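Local coordinates for protein TBC1 domain family member 22A (Homo sapiens, PDB 2QFZ) that probably acts as a GTPase-activating protein for Rab family GTPases through the TBC domain that makes up most of this chain, at residues A[228-233]-A[291-296]; A[215-220]-A[241-246]. All coordinates share one frame; numbering follows the deposited sequence.

Contact 1: residues A[228-233]-A[291-296]; sequences DEQVHR and RWRKEI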
ATOM      1  N   ASP A 228       7.737  22.976  -8.234  1.00 31.52           N
ATOM      2  CA  ASP A 228       6.557  23.829  -8.254  1.00 30.54           C
ATOM      3  C   ASP A 228       6.632  24.822  -7.127  1.00 31.89           C
ATOM      4  O   ASP A 228       5.979  24.695  -6.078  1.00 28.93           O
ATOM      5  CB  ASP A 228       5.288  22.991  -8.153  1.00 35.26           C
ATOM      6  CG  ASP A 228       4.106  23.662  -8.789  1.00 36.72           C
ATOM      7  OD1 ASP A 228       4.064  24.904  -8.798  1.00 42.80           O
ATOM      8  OD2 ASP A 228       3.203  22.944  -9.267  1.00 41.16           O
ATOM      9  N   GLU A 229       7.462  25.823  -7.352  1.00 31.45           N
ATOM     10  CA  GLU A 229       7.821  26.764  -6.335  1.00 31.85           C
ATOM     11  C   GLU A 229       6.622  27.640  -6.045  1.00 29.51           C
ATOM     12  O   GLU A 229       6.486  28.133  -4.947  1.00 27.39           O
ATOM     13  CB  GLU A 229       9.038  27.591  -6.789  1.00 33.83           C
ATOM     14  N   GLN A 230       5.726  27.798  -7.016  1.00 29.38           N
ATOM     15  CA  GLN A 230       4.511  28.581  -6.801  1.00 29.95           C
ATOM     16  C   GLN A 230       3.564  27.896  -5.785  1.00 27.39           C
ATOM     17  O   GLN A 230       3.117  28.528  -4.824  1.00 28.74           O
ATOM     18  CB  GLN A 230       3.808  28.853  -8.127  1.00 33.81           C
ATOM     19  CG  GLN A 230       2.795  29.955  -8.055  1.00 38.66           C
ATOM     20  CD  GLN A 230       2.064  30.192  -9.369  1.00 43.59           C
ATOM     21  OE1 GLN A 230       2.366  29.578 -10.405  1.00 40.06           O
ATOM     22  NE2 GLN A 230       1.082  31.093  -9.326  1.00 48.15           N
ATOM     23  N   VAL A 231       3.305  26.608  -5.956  1.00 26.96           N
ATOM     24  CA  VAL A 231       2.560  25.837  -4.934  1.00 25.61           C
ATOM     25  C   VAL A 231       3.285  25.895  -3.553  1.00 25.22           C
ATOM     26  O   VAL A 231       2.680  26.191  -2.547  1.00 25.63           O
ATOM     27  CB  VAL A 231       2.307  24.378  -5.399  1.00 24.33           C
ATOM     28  CG1 VAL A 231       1.804  23.517  -4.246  1.00 19.22           C
ATOM     29  CG2 VAL A 231       1.319  24.357  -6.593  1.00 26.06           C
ATOM     30  N   HIS A 232       4.597  25.653  -3.534  1.00 26.64           N
ATOM     31  CA  HIS A 232       5.416  25.758  -2.306  1.00 26.40           C
ATOM     32  C   HIS A 232       5.263  27.053  -1.469  1.00 27.94           C
ATOM     33  O   HIS A 232       5.129  26.986  -0.239  1.00 24.06           O
ATOM     34  CB  HIS A 232       6.890  25.550  -2.656  1.00 28.65           C
ATOM     35  CG  HIS A 232       7.793  25.600  -1.469  1.00 27.29           C
ATOM     36  ND1 HIS A 232       7.735  24.671  -0.457  1.00 28.36           N
ATOM     37  CD2 HIS A 232       8.774  26.466  -1.133  1.00 27.90           C
ATOM     38  CE1 HIS A 232       8.648  24.963   0.455  1.00 29.07           C
ATOM     39  NE2 HIS A 232       9.298  26.046   0.066  1.00 27.98           N
ATOM     40  N   ARG A 233       5.259  28.209  -2.151  1.00 27.61           N
ATOM     41  CA  ARG A 233       5.136  29.518  -1.536  1.00 26.51           C
ATOM     42  C   ARG A 233       3.725  29.872  -1.132  1.00 26.24           C
ATOM     43  O   ARG A 233       3.522  30.531  -0.113  1.00 25.45           O
ATOM     44  CB  ARG A 233       5.684  30.613  -2.462  1.00 32.23           C
ATOM     45  CG  ARG A 233       7.120  30.420  -2.820  1.00 33.42           C
ATOM     46  CD  ARG A 233       7.720  31.628  -3.491  1.00 38.45           C
ATOM     47  NE  ARG A 233       9.144  31.415  -3.687  1.00 40.09           N
ATOM     48  CZ  ARG A 233       9.995  32.306  -4.200  1.00 45.00           C
ATOM     49  NH1 ARG A 233       9.574  33.509  -4.589  1.00 43.22           N
ATOM     50  NH2 ARG A 233      11.290  31.979  -4.324  1.00 43.13           N
ATOM     51  N   ARG A 291      -1.022  18.018  -9.030  1.00 29.06           N
ATOM     52  CA  ARG A 291      -2.249  17.710  -9.773  1.00 30.04           C
ATOM     53  C   ARG A 291      -3.367  18.726  -9.463  1.00 31.96           C
ATOM     54  O   ARG A 291      -4.117  19.110 -10.362  1.00 31.02           O
ATOM     55  CB  ARG A 291      -2.696  16.253  -9.502  1.00 33.17           C
ATOM     56  CG  ARG A 291      -4.162  15.880  -9.816  1.00 35.28           C
ATOM     57  CD  ARG A 291      -4.468  15.705 -11.321  1.00 38.32           C
ATOM     58  NE  ARG A 291      -5.902  15.430 -11.520  1.00 39.27           N
ATOM     59  CZ  ARG A 291      -6.869  16.358 -11.565  1.00 41.66           C
ATOM     60  NH1 ARG A 291      -6.591  17.651 -11.434  1.00 41.84           N
ATOM     61  NH2 ARG A 291      -8.132  15.997 -11.750  1.00 42.05           N
ATOM     62  N   TRP A 292      -3.459  19.205  -8.219  1.00 31.93           N
ATOM     63  CA  TRP A 292      -4.495  20.233  -7.896  1.00 31.31           C
ATOM     64  C   TRP A 292      -3.912  21.597  -7.676  1.00 26.48           C
ATOM     65  O   TRP A 292      -4.424  22.382  -6.875  1.00 29.95           O
ATOM     66  CB  TRP A 292      -5.304  19.823  -6.694  1.00 34.89           C
ATOM     67  CG  TRP A 292      -6.279  18.746  -7.020  1.00 37.40           C
ATOM     68  CD1 TRP A 292      -7.515  18.886  -7.626  1.00 37.24           C
ATOM     69  CD2 TRP A 292      -6.110  17.372  -6.777  1.00 34.50           C
ATOM     70  NE1 TRP A 292      -8.114  17.673  -7.760  1.00 36.98           N
ATOM     71  CE2 TRP A 292      -7.269  16.718  -7.250  1.00 38.37           C
ATOM     72  CE3 TRP A 292      -5.086  16.619  -6.220  1.00 34.06           C
ATOM     73  CZ2 TRP A 292      -7.428  15.356  -7.157  1.00 36.73           C
ATOM     74  CZ3 TRP A 292      -5.246  15.288  -6.126  1.00 36.13           C
ATOM     75  CH2 TRP A 292      -6.405  14.652  -6.605  1.00 36.51           C
ATOM     76  N   ARG A 293      -2.844  21.907  -8.389  1.00 24.10           N
ATOM     77  CA  ARG A 293      -2.201  23.156  -8.196  1.00 27.93           C
ATOM     78  C   ARG A 293      -3.195  24.326  -8.396  1.00 30.86           C
ATOM     79  O   ARG A 293      -3.112  25.319  -7.675  1.00 30.82           O
ATOM     80  CB  ARG A 293      -0.961  23.290  -9.074  1.00 30.28           C
ATOM     81  CG  ARG A 293      -1.186  23.249 -10.569  1.00 33.17           C
ATOM     82  CD  ARG A 293       0.145  23.461 -11.330  1.00 35.25           C
ATOM     83  NE  ARG A 293       0.994  24.499 -10.737  1.00 38.36           N
ATOM     84  CZ  ARG A 293       0.928  25.814 -10.995  1.00 39.81           C
ATOM     85  NH1 ARG A 293       0.043  26.332 -11.852  1.00 38.61           N
ATOM     86  NH2 ARG A 293       1.774  26.631 -10.376  1.00 40.07           N
ATOM     87  N   LYS A 294      -4.137  24.180  -9.338  1.00 35.69           N
ATOM     88  CA  LYS A 294      -5.126  25.226  -9.674  1.00 33.12           C
ATOM     89  C   LYS A 294      -6.053  25.528  -8.505  1.00 31.60           C
ATOM     90  O   LYS A 294      -6.192  26.676  -8.096  1.00 31.60           O
ATOM     91  CB  LYS A 294      -5.963  24.779 -10.898  1.00 37.73           C
ATOM     92  CG  LYS A 294      -7.226  25.644 -11.223  1.00 39.20           C
ATOM     93  N   GLU A 295      -6.688  24.492  -7.967  1.00 29.99           N
ATOM     94  CA  GLU A 295      -7.511  24.630  -6.776  1.00 27.95           C
ATOM     95  C   GLU A 295      -6.740  25.081  -5.494  1.00 26.58           C
ATOM     96  O   GLU A 295      -7.314  25.769  -4.670  1.00 29.61           O
ATOM     97  CB  GLU A 295      -8.248  23.324  -6.501  1.00 33.95           C
ATOM     98  CG  GLU A 295      -9.262  22.926  -7.580  1.00 35.60           C
ATOM     99  CD  GLU A 295      -8.738  21.942  -8.628  1.00 40.45           C
ATOM    100  OE1 GLU A 295      -7.559  22.031  -9.048  1.00 39.59           O
ATOM    101  OE2 GLU A 295      -9.542  21.066  -9.043  1.00 46.13           O
ATOM    102  N   ILE A 296      -5.472  24.677  -5.336  1.00 22.91           N
ATOM    103  CA  ILE A 296      -4.599  25.123  -4.236  1.00 22.93           C
ATOM    104  C   ILE A 296      -4.329  26.630  -4.301  1.00 23.32           C
ATOM    105  O   ILE A 296      -4.535  27.346  -3.346  1.00 25.88           O
ATOM    106  CB  ILE A 296      -3.207  24.372  -4.235  1.00 21.76           C
ATOM    107  CG1 ILE A 296      -3.348  22.928  -3.777  1.00 24.41           C
ATOM    108  CG2 ILE A 296      -2.158  25.083  -3.333  1.00 24.42           C
ATOM    109  CD1 ILE A 296      -2.082  22.061  -4.046  1.00 20.96           C
TER
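The guanidinium of R293 meets the carboxylate of D228 edge to edge, the two planes 15° apart. R293 grips the acid side-on with two nitrogens. NE donates to OD2 of D228 at 3.1 Å, and NH2 donates to OD1 of D228 at 3.3 Å. Each oxygen uses its syn lone pair, so this is a bidentate salt bridge. The same NH2 of R293 also reaches OE1 of Q230 at 3.0 Å. Here the amide is turned 59° from the guanidinium. The donor sits above the carbonyl plane of Q230, away from its lone pairs, although OE1 itself lies in the plane of the guanidinium. Three bonds thus fix the rotation of the arginine head. R293 gets there with CG in the crowded position between backbone N and carbonyl carbon, chi1 62°, and a bend at chi3.

D228 has a second task. It is at the N-cap of helix 229-237. Its CG is anti to the backbone N, and OD1 accepts a weak capping bond from the backbone N of V231. The positive guanidinium would probably favour the ionised acid.

V231 packs beside the polar group. Its CG2 rests on CB of R293 at 3.5 Å, and its CG1 meets CD1 of I296 at 4.2 Å, the two side chains crossing at about a right angle. I296 also touches L289 and L309. Towards the exposed Q230 the contact is polar, and towards I296 it is apolar.

The contact joins the starts of two short helices, 229-237 and 293-298. Its motif is a helix N-cap aspartate, bridged side-on by R293 where these helices meet in the all-helical TBC domain.

Contact 2: residues A[215-220]-A[241-246]; sequences MKVKML and RYLQFA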
ATOM      1  N   MET A 215      11.307  12.572   7.898  1.00 22.33           N
ATOM      2  CA  MET A 215      12.285  12.661   6.853  1.00 25.21           C
ATOM      3  C   MET A 215      11.644  12.707   5.474  1.00 24.97           C
ATOM      4  O   MET A 215      11.998  13.553   4.665  1.00 24.42           O
ATOM      5  CB  MET A 215      13.261  11.473   6.935  1.00 29.35           C
ATOM      6  CG  MET A 215      14.471  11.621   5.993  1.00 36.51           C
ATOM      7  SD  MET A 215      15.460  13.084   6.412  1.00 42.47           S
ATOM      8  CE  MET A 215      16.138  12.592   7.995  1.00 38.55           C
ATOM      9  N   LYS A 216      10.707  11.801   5.206  1.00 23.12           N
ATOM     10  CA  LYS A 216       9.983  11.801   3.912  1.00 24.54           C
ATOM     11  C   LYS A 216       9.129  13.050   3.655  1.00 22.74           C
ATOM     12  O   LYS A 216       9.038  13.519   2.515  1.00 18.89           O
ATOM     13  CB  LYS A 216       9.119  10.563   3.775  1.00 24.78           C
ATOM     14  CG  LYS A 216       9.975   9.294   3.610  1.00 31.34           C
ATOM     15  CD  LYS A 216       9.195   7.995   3.779  1.00 30.94           C
ATOM     16  CE  LYS A 216      10.193   6.828   4.136  1.00 33.29           C
ATOM     17  NZ  LYS A 216       9.722   5.548   3.557  1.00 35.35           N
ATOM     18  N   VAL A 217       8.480  13.568   4.689  1.00 18.68           N
ATOM     19  CA  VAL A 217       7.728  14.821   4.539  1.00 16.15           C
ATOM     20  C   VAL A 217       8.667  16.004   4.205  1.00 18.50           C
ATOM     21  O   VAL A 217       8.304  16.904   3.440  1.00 23.62           O
ATOM     22  CB  VAL A 217       6.903  15.086   5.758  1.00 17.60           C
ATOM     23  CG1 VAL A 217       6.311  16.516   5.747  1.00 17.53           C
ATOM     24  CG2 VAL A 217       5.801  14.019   5.867  1.00 19.06           C
ATOM     25  N   LYS A 218       9.860  15.992   4.777  1.00 21.95           N
ATOM     26  CA  LYS A 218      10.854  17.066   4.566  1.00 24.99           C
ATOM     27  C   LYS A 218      11.438  16.950   3.152  1.00 24.72           C
ATOM     28  O   LYS A 218      11.593  17.952   2.474  1.00 25.24           O
ATOM     29  CB  LYS A 218      11.947  17.000   5.651  1.00 24.05           C
ATOM     30  CG  LYS A 218      13.072  17.969   5.491  1.00 27.74           C
ATOM     31  CD  LYS A 218      12.634  19.430   5.403  1.00 31.73           C
ATOM     32  CE  LYS A 218      13.853  20.350   5.330  1.00 35.48           C
ATOM     33  NZ  LYS A 218      13.486  21.799   5.249  1.00 37.26           N
ATOM     34  N   MET A 219      11.766  15.728   2.705  1.00 23.30           N
ATOM     35  CA  MET A 219      12.195  15.526   1.319  1.00 26.22           C
ATOM     36  C   MET A 219      11.095  15.871   0.327  1.00 23.25           C
ATOM     37  O   MET A 219      11.388  16.368  -0.732  1.00 23.00           O
ATOM     38  CB  MET A 219      12.644  14.101   1.080  1.00 27.11           C
ATOM     39  CG  MET A 219      13.884  13.704   1.873  1.00 32.68           C
ATOM     40  SD  MET A 219      14.397  12.063   1.352  1.00 43.19           S
ATOM     41  CE  MET A 219      13.383  11.043   2.427  1.00 39.44           C
ATOM     42  N   LEU A 220       9.833  15.626   0.679  1.00 21.26           N
ATOM     43  CA  LEU A 220       8.703  16.073  -0.147  1.00 19.56           C
ATOM     44  C   LEU A 220       8.703  17.585  -0.277  1.00 23.37           C
ATOM     45  O   LEU A 220       8.413  18.138  -1.352  1.00 20.46           O
ATOM     46  CB  LEU A 220       7.347  15.582   0.398  1.00 16.67           C
ATOM     47  CG  LEU A 220       6.077  16.144  -0.280  1.00 17.12           C
ATOM     48  CD1 LEU A 220       5.945  15.643  -1.700  1.00 14.51           C
ATOM     49  CD2 LEU A 220       4.821  15.826   0.500  1.00 16.94           C
ATOM     50  N   ARG A 241       1.760  23.845   6.744  1.00 24.48           N
ATOM     51  CA  ARG A 241       3.007  23.081   6.806  1.00 22.24           C
ATOM     52  C   ARG A 241       2.810  21.730   6.127  1.00 20.02           C
ATOM     53  O   ARG A 241       1.762  21.129   6.266  1.00 13.96           O
ATOM     54  CB  ARG A 241       3.412  22.814   8.265  1.00 25.91           C
ATOM     55  CG  ARG A 241       3.817  24.052   9.043  1.00 29.45           C
ATOM     56  CD  ARG A 241       4.286  23.695  10.411  1.00 30.03           C
ATOM     57  NE  ARG A 241       3.167  23.363  11.313  1.00 28.19           N
ATOM     58  CZ  ARG A 241       2.973  22.190  11.885  1.00 24.21           C
ATOM     59  NH1 ARG A 241       3.797  21.161  11.665  1.00 27.45           N
ATOM     60  NH2 ARG A 241       1.940  22.038  12.676  1.00 26.16           N
ATOM     61  N   TYR A 242       3.819  21.210   5.431  1.00 19.17           N
ATOM     62  CA  TYR A 242       3.601  19.922   4.755  1.00 19.43           C
ATOM     63  C   TYR A 242       3.166  18.807   5.718  1.00 14.93           C
ATOM     64  O   TYR A 242       2.358  17.985   5.365  1.00 19.63           O
ATOM     65  CB  TYR A 242       4.813  19.490   3.924  1.00 23.88           C
ATOM     66  CG  TYR A 242       5.049  20.309   2.683  1.00 22.80           C
ATOM     67  CD1 TYR A 242       5.570  21.608   2.765  1.00 21.29           C
ATOM     68  CD2 TYR A 242       4.841  19.760   1.425  1.00 23.88           C
ATOM     69  CE1 TYR A 242       5.822  22.342   1.629  1.00 23.20           C
ATOM     70  CE2 TYR A 242       5.094  20.484   0.269  1.00 23.28           C
ATOM     71  CZ  TYR A 242       5.584  21.772   0.373  1.00 24.54           C
ATOM     72  OH  TYR A 242       5.836  22.494  -0.772  1.00 25.88           O
ATOM     73  N   LEU A 243       3.649  18.835   6.951  1.00 18.53           N
ATOM     74  CA  LEU A 243       3.384  17.776   7.919  1.00 24.01           C
ATOM     75  C   LEU A 243       1.932  17.672   8.282  1.00 20.71           C
ATOM     76  O   LEU A 243       1.451  16.567   8.612  1.00 18.25           O
ATOM     77  CB  LEU A 243       4.198  18.002   9.187  1.00 26.16           C
ATOM     78  CG  LEU A 243       4.405  16.863  10.180  1.00 28.05           C
ATOM     79  CD1 LEU A 243       5.154  15.692   9.554  1.00 30.72           C
ATOM     80  CD2 LEU A 243       5.197  17.422  11.370  1.00 29.72           C
ATOM     81  N   GLN A 244       1.196  18.787   8.177  1.00 20.98           N
ATOM     82  CA  GLN A 244      -0.226  18.788   8.539  1.00 19.39           C
ATOM     83  C   GLN A 244      -1.113  17.962   7.623  1.00 20.05           C
ATOM     84  O   GLN A 244      -2.180  17.533   8.035  1.00 23.77           O
ATOM     85  CB  GLN A 244      -0.763  20.217   8.636  1.00 19.31           C
ATOM     86  CG  GLN A 244      -0.042  21.060   9.697  1.00 21.53           C
ATOM     87  CD  GLN A 244      -0.543  22.496   9.751  1.00 20.42           C
ATOM     88  OE1 GLN A 244      -0.168  23.319   8.929  1.00 24.10           O
ATOM     89  NE2 GLN A 244      -1.383  22.799  10.742  1.00 21.37           N
ATOM     90  N   PHE A 245      -0.700  17.770   6.375  1.00 18.06           N
ATOM     91  CA  PHE A 245      -1.476  16.967   5.418  1.00 19.79           C
ATOM     92  C   PHE A 245      -0.705  15.752   4.929  1.00 19.23           C
ATOM     93  O   PHE A 245      -1.284  14.698   4.748  1.00 29.41           O
ATOM     94  CB  PHE A 245      -2.029  17.826   4.232  1.00 15.90           C
ATOM     95  CG  PHE A 245      -0.960  18.408   3.332  1.00 16.48           C
ATOM     96  CD1 PHE A 245      -0.430  17.691   2.280  1.00 16.69           C
ATOM     97  CD2 PHE A 245      -0.475  19.659   3.562  1.00 14.47           C
ATOM     98  CE1 PHE A 245       0.570  18.234   1.484  1.00 19.21           C
ATOM     99  CE2 PHE A 245       0.519  20.199   2.776  1.00 16.87           C
ATOM    100  CZ  PHE A 245       1.039  19.494   1.739  1.00 16.64           C
ATOM    101  N   ALA A 246       0.597  15.879   4.758  1.00 18.97           N
ATOM    102  CA  ALA A 246       1.429  14.804   4.202  1.00 18.98           C
ATOM    103  C   ALA A 246       1.899  13.715   5.206  1.00 16.96           C
ATOM    104  O   ALA A 246       2.402  12.713   4.791  1.00 14.06           O
ATOM    105  CB  ALA A 246       2.615  15.406   3.496  1.00 19.06           C
TER
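This is helix-helix packing inside the all-helical TBC domain. Helix 211-227 meets helix 242-251, with the local axes 9.8 Å apart and their directions at 113°. No hydrogen bond crosses between the two segments.

The apolar contacts centre on V217. Its CG1 is anti to the backbone N and approaches CB of Y242 at 3.8 Å. CG1 also lies close to the backbone N of L243. CG2, the other branch, comes near the carbonyl O of A246, 3.8 Å away. The valine thus fits between Y242 and L243 and the residue one turn on, A246. CD1 of L243 touches both methyls of V217, at 4.1 Å from CG1. An alanine in place of V217 would lose both methyls and would probably loosen the packing against Y242, L243 and A246.

L220, one turn after V217, makes the second apolar patch. Its CG is anti to the backbone N, chi1 172°, which points CD2 at helix 242-251. CD2 meets CB of A246 at 3.7 Å and CD2 of the Y242 ring at 4.0 Å. Leucine and tyrosine cross obliquely. Beyond the segment, Y242 also touches E221 and V224 of helix 211-227, and the partner of its hydroxyl is H232.

The polar bonds stay within 241-246. The carbonyl O of Y242 accepts from the backbone N of both F245 and A246, and it sits over the centre of one face of the F245 ring. The backbone N of R241 donates to OE1 of Q244 at 3.0 Å, nearly straight at 174° and in the carbonyl plane, on a lone pair.

Both contacts lie in the TBC domain, with centres about 15 Å apart. Contact 2 is buried and contact 1 is partly buried, farther from the centre of the chain. Their chemistry follows this. Contact 2 is held by apolar packing alone, whereas contact 1 adds charged and amide groups to a small apolar patch. They use different helix pairs, but three of the helices are consecutive: 211-227, 229-237 and 242-251. Helix 229-237, which carries one side of contact 1, lies between the two helices of contact 2 along the chain. The contacts also touch directly: ND1 of H232 and OH of Y242 are 2.9 Å apart, a probable hydrogen bond. L289 of helix 276-291 touches both I296 and Y242.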